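Long-range contact in pectate lyase (Cellvibrio cellulosa, PDB 1GXM), which probably cleaves polygalacturonate by anti-beta-elimination, the chain described here being the family 10 polysaccharide lyase catalytic module of a longer protein: residues G64-T76 with G114-Y126. Numbering follows the deposited sequence. Where two conformers were deposited one is given.
Sequences GGNESGTIDNGAT and GALPQFYPLKGGY
Leu116 and Pro117 meet the methyl end of Ile71: CD1 of Ile71 lies 4.4 Å from CB of Leu116 and also touches the carbonyl O of Pro117. The packing continues into the helical body of the module, since Ile71 packs on Leu106 of helix 93-109 and Leu116 on helix 136-148. The backbone carbonyl O of Gln118 takes two donors. Ile71 N donates to Gln118 O at 3.0 Å, nearly straight (160° at the hydrogen), whereas Thr70 OG1 reaches the same O from above the carbonyl plane at 2.8 Å. That same hydroxyl accepts from Asp72 N in an ST turn, so that donating to Gln118 O and accepting from Asp72 N together fix its orientation. The extended Gln118 side chain runs alongside Asp72, and a water lies within hydrogen-bonding reach of both Gln118 OE1 and OD1 of Asp72, whose OD2 is salt-bridged to Lys52. Phe119 and Tyr120 pair with Thr70 and Gly69 as a minimal two-stranded antiparallel sheet, within the Pectic acid lyase family region. In the non-hydrogen-bonded pair, Thr70 places OG1 anti to its own N (chi1 -174°), over the centre of the Phe119 ring, while its CB makes a CH-pi contact 3.6 Å from the centroid. Gly69 and Tyr120 exchange two backbone hydrogen bonds, the one from Gly69 N more bent (131°). Beyond the cis peptide, Pro121 O receives Ser68 OG at 2.7 Å.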
loop_
_atom_site.group_PDB
_atom_site.type_symbol
_atom_site.label_atom_id
_atom_site.label_comp_id
_atom_site.label_asym_id
_atom_site.label_seq_id
_atom_site.Cartn_x
_atom_site.Cartn_y
_atom_site.Cartn_z
ATOM N N GLY A 64 8.290 3.565 24.494
ATOM C CA GLY A 64 8.429 2.402 23.671
ATOM C C GLY A 64 7.153 1.600 23.783
ATOM O O GLY A 64 6.054 2.122 23.623
ATOM N N GLY A 65 7.307 0.334 24.084
ATOM C CA GLY A 65 6.167 -0.530 24.282
ATOM C C GLY A 65 6.396 -1.917 23.766
ATOM O O GLY A 65 7.376 -2.183 23.073
ATOM N N ASN A 66 5.469 -2.812 24.064
ATOM C CA ASN A 66 5.604 -4.202 23.690
ATOM C C ASN A 66 4.420 -4.685 22.877
ATOM O O ASN A 66 4.109 -5.881 22.852
ATOM C CB ASN A 66 5.762 -5.057 24.941
ATOM C CG ASN A 66 6.377 -6.378 24.647
ATOM O OD1 ASN A 66 5.844 -7.432 25.027
ATOM N ND2 ASN A 66 7.505 -6.350 23.954
ATOM N N GLU A 67 3.754 -3.744 22.229
ATOM C CA GLU A 67 2.572 -4.072 21.451
ATOM C C GLU A 67 2.988 -4.474 20.052
ATOM O O GLU A 67 4.141 -4.325 19.638
ATOM C CB GLU A 67 1.617 -2.887 21.395
ATOM C CG GLU A 67 0.989 -2.537 22.752
ATOM C CD GLU A 67 0.118 -3.637 23.393
ATOM O OE1 GLU A 67 -0.262 -4.637 22.742
ATOM O OE2 GLU A 67 -0.214 -3.502 24.599
ATOM N N SER A 68 2.038 -5.032 19.325
ATOM C CA SER A 68 2.268 -5.319 17.924
ATOM C C SER A 68 2.556 -4.029 17.171
ATOM O O SER A 68 2.020 -2.969 17.477
ATOM C CB SER A 68 1.075 -6.005 17.302
ATOM O OG SER A 68 0.925 -7.289 17.837
ATOM N N GLY A 69 3.461 -4.131 16.217
ATOM C CA GLY A 69 3.661 -3.087 15.239
ATOM C C GLY A 69 2.615 -3.194 14.157
ATOM O O GLY A 69 1.964 -4.209 14.009
ATOM N N THR A 70 2.472 -2.127 13.402
ATOM C CA THR A 70 1.524 -2.106 12.323
ATOM C C THR A 70 2.047 -1.348 11.134
ATOM O O THR A 70 2.891 -0.475 11.251
ATOM C CB THR A 70 0.175 -1.542 12.800
ATOM O OG1 THR A 70 -0.798 -1.656 11.753
ATOM C CG2 THR A 70 0.231 -0.087 13.130
ATOM N N ILE A 71 1.534 -1.727 9.967
ATOM C CA ILE A 71 1.756 -0.978 8.736
ATOM C C ILE A 71 0.478 -0.282 8.269
ATOM O O ILE A 71 0.403 0.213 7.148
ATOM C CB ILE A 71 2.332 -1.878 7.638
ATOM C CG1 ILE A 71 1.446 -3.074 7.374
ATOM C CG2 ILE A 71 3.722 -2.337 8.034
ATOM C CD1 ILE A 71 1.787 -3.807 6.086
ATOM N N ASP A 72 -0.513 -0.209 9.138
ATOM C CA ASP A 72 -1.711 0.548 8.826
ATOM C C ASP A 72 -1.458 2.036 8.989
ATOM O O ASP A 72 -0.649 2.464 9.802
ATOM C CB ASP A 72 -2.852 0.111 9.700
ATOM C CG ASP A 72 -4.179 0.661 9.238
ATOM O OD1 ASP A 72 -4.367 0.928 8.022
ATOM O OD2 ASP A 72 -5.055 0.871 10.066
ATOM N N ASN A 73 -2.174 2.828 8.202
ATOM C CA ASN A 73 -2.089 4.288 8.312
ATOM C C ASN A 73 -0.647 4.803 8.267
ATOM O O ASN A 73 -0.288 5.722 9.008
ATOM C CB ASN A 73 -2.828 4.789 9.554
ATOM C CG ASN A 73 -3.219 6.267 9.451
ATOM O OD1 ASN A 73 -3.312 6.818 8.349
ATOM N ND2 ASN A 73 -3.459 6.903 10.601
ATOM N N GLY A 74 0.161 4.185 7.410
ATOM C CA GLY A 74 1.543 4.581 7.180
ATOM C C GLY A 74 2.490 4.231 8.301
ATOM O O GLY A 74 3.664 4.570 8.248
ATOM N N ALA A 75 2.002 3.566 9.334
ATOM C CA ALA A 75 2.844 3.266 10.476
ATOM C C ALA A 75 3.980 2.333 10.083
ATOM O O ALA A 75 3.863 1.531 9.158
ATOM C CB ALA A 75 2.048 2.678 11.590
ATOM N N THR A 76 5.073 2.483 10.830
ATOM C CA THR A 76 6.305 1.727 10.715
ATOM C C THR A 76 7.067 2.127 9.466
ATOM O O THR A 76 8.217 2.570 9.541
ATOM C CB THR A 76 6.080 0.216 10.781
ATOM O OG1 THR A 76 5.484 -0.105 12.044
ATOM C CG2 THR A 76 7.429 -0.520 10.794
ATOM N N GLY A 114 5.268 -14.684 1.469
ATOM C CA GLY A 114 5.608 -13.311 1.145
ATOM C C GLY A 114 4.601 -12.283 1.630
ATOM O O GLY A 114 4.901 -11.107 1.613
ATOM N N ALA A 115 3.424 -12.713 2.048
ATOM C CA ALA A 115 2.404 -11.802 2.538
ATOM C C ALA A 115 2.925 -11.012 3.726
ATOM O O ALA A 115 3.628 -11.549 4.583
ATOM C CB ALA A 115 1.210 -12.575 2.961
ATOM N N LEU A 116 2.526 -9.751 3.812
ATOM C CA LEU A 116 2.737 -8.929 5.000
ATOM C C LEU A 116 1.407 -8.642 5.663
ATOM O O LEU A 116 0.488 -8.141 5.016
ATOM C CB LEU A 116 3.404 -7.600 4.650
ATOM C CG LEU A 116 4.782 -7.731 3.990
ATOM C CD1 LEU A 116 5.349 -6.376 3.702
ATOM C CD2 LEU A 116 5.721 -8.438 4.893
ATOM N N PRO A 117 1.300 -8.930 6.951
ATOM C CA PRO A 117 0.082 -8.659 7.705
ATOM C C PRO A 117 0.000 -7.212 8.110
ATOM O O PRO A 117 0.970 -6.471 8.089
ATOM C CB PRO A 117 0.255 -9.535 8.936
ATOM C CG PRO A 117 1.716 -9.521 9.165
ATOM C CD PRO A 117 2.337 -9.550 7.802
ATOM N N GLN A 118 -1.189 -6.796 8.491
ATOM C CA GLN A 118 -1.411 -5.444 8.949
ATOM C C GLN A 118 -0.770 -5.165 10.303
ATOM O O GLN A 118 -0.260 -4.088 10.527
ATOM C CB GLN A 118 -2.899 -5.160 9.006
ATOM C CG GLN A 118 -3.232 -3.706 9.187
ATOM C CD GLN A 118 -4.726 -3.463 9.335
ATOM O OE1 GLN A 118 -5.324 -2.670 8.580
ATOM N NE2 GLN A 118 -5.322 -4.101 10.293
ATOM N N PHE A 119 -0.882 -6.119 11.210
ATOM C CA PHE A 119 -0.304 -6.041 12.537
ATOM C C PHE A 119 0.528 -7.284 12.762
ATOM O O PHE A 119 0.139 -8.383 12.355
ATOM C CB PHE A 119 -1.372 -6.010 13.623
ATOM C CG PHE A 119 -2.014 -4.687 13.818
ATOM C CD1 PHE A 119 -3.005 -4.265 12.956
ATOM C CD2 PHE A 119 -1.668 -3.879 14.871
ATOM C CE1 PHE A 119 -3.615 -3.060 13.132
ATOM C CE2 PHE A 119 -2.300 -2.666 15.056
ATOM C CZ PHE A 119 -3.258 -2.258 14.185
ATOM N N TYR A 120 1.628 -7.117 13.484
ATOM C CA TYR A 120 2.498 -8.227 13.800
ATOM C C TYR A 120 3.187 -7.950 15.128
ATOM O O TYR A 120 3.657 -6.843 15.304
ATOM C CB TYR A 120 3.555 -8.393 12.724
ATOM C CG TYR A 120 4.324 -9.665 12.928
ATOM C CD1 TYR A 120 3.776 -10.890 12.572
ATOM C CD2 TYR A 120 5.577 -9.656 13.529
ATOM C CE1 TYR A 120 4.458 -12.079 12.789
ATOM C CE2 TYR A 120 6.275 -10.849 13.737
ATOM C CZ TYR A 120 5.701 -12.043 13.367
ATOM O OH TYR A 120 6.389 -13.217 13.568
ATOM N N PRO A 121 3.319 -8.917 16.052
ATOM C CA PRO A 121 2.745 -10.257 16.003
ATOM C C PRO A 121 1.261 -10.239 15.690
ATOM O O PRO A 121 0.553 -9.275 15.975
ATOM C CB PRO A 121 3.024 -10.798 17.407
ATOM C CG PRO A 121 4.308 -10.130 17.733
ATOM C CD PRO A 121 4.151 -8.720 17.250
ATOM N N LEU A 122 0.819 -11.326 15.097
ATOM C CA LEU A 122 -0.544 -11.437 14.623
ATOM C C LEU A 122 -1.536 -11.261 15.736
ATOM O O LEU A 122 -1.387 -11.820 16.825
ATOM C CB LEU A 122 -0.760 -12.778 13.945
ATOM C CG LEU A 122 0.122 -13.024 12.737
ATOM C CD1 LEU A 122 -0.193 -14.377 12.122
ATOM C CD2 LEU A 122 -0.007 -11.894 11.703
ATOM N N LYS A 123 -2.553 -10.462 15.461
ATOM C CA LYS A 123 -3.599 -10.168 16.421
ATOM C C LYS A 123 -4.877 -10.957 16.177
ATOM O O LYS A 123 -5.773 -10.952 17.024
ATOM C CB LYS A 123 -3.899 -8.687 16.377
ATOM C CG LYS A 123 -2.860 -7.840 17.084
ATOM C CD LYS A 123 -3.410 -7.371 18.447
ATOM C CE LYS A 123 -2.341 -7.090 19.466
ATOM N NZ LYS A 123 -2.042 -8.240 20.353
ATOM N N GLY A 124 -4.946 -11.656 15.052
ATOM C CA GLY A 124 -6.136 -12.395 14.691
ATOM C C GLY A 124 -7.081 -11.527 13.892
ATOM O O GLY A 124 -6.997 -10.302 13.876
ATOM N N GLY A 125 -8.014 -12.187 13.236
ATOM C CA GLY A 125 -8.963 -11.532 12.376
ATOM C C GLY A 125 -8.311 -11.008 11.119
ATOM O O GLY A 125 -7.230 -11.450 10.716
ATOM N N TYR A 126 -8.956 -10.020 10.510
ATOM C CA TYR A 126 -8.564 -9.610 9.177
ATOM C C TYR A 126 -7.199 -8.956 9.146
ATOM O O TYR A 126 -6.567 -8.920 8.131
ATOM C CB TYR A 126 -9.596 -8.697 8.535
ATOM C CG TYR A 126 -9.639 -7.292 9.113
ATOM C CD1 TYR A 126 -8.749 -6.330 8.684
ATOM C CD2 TYR A 126 -10.589 -6.916 10.044
ATOM C CE1 TYR A 126 -8.783 -5.049 9.177
ATOM C CE2 TYR A 126 -10.636 -5.628 10.566
ATOM C CZ TYR A 126 -9.710 -4.699 10.107
ATOM O OH TYR A 126 -9.708 -3.407 10.576
HETATM O O HOH W 1 1.392 -8.409 20.226
HETATM O O HOH W 2 -3.960 -1.144 6.570
#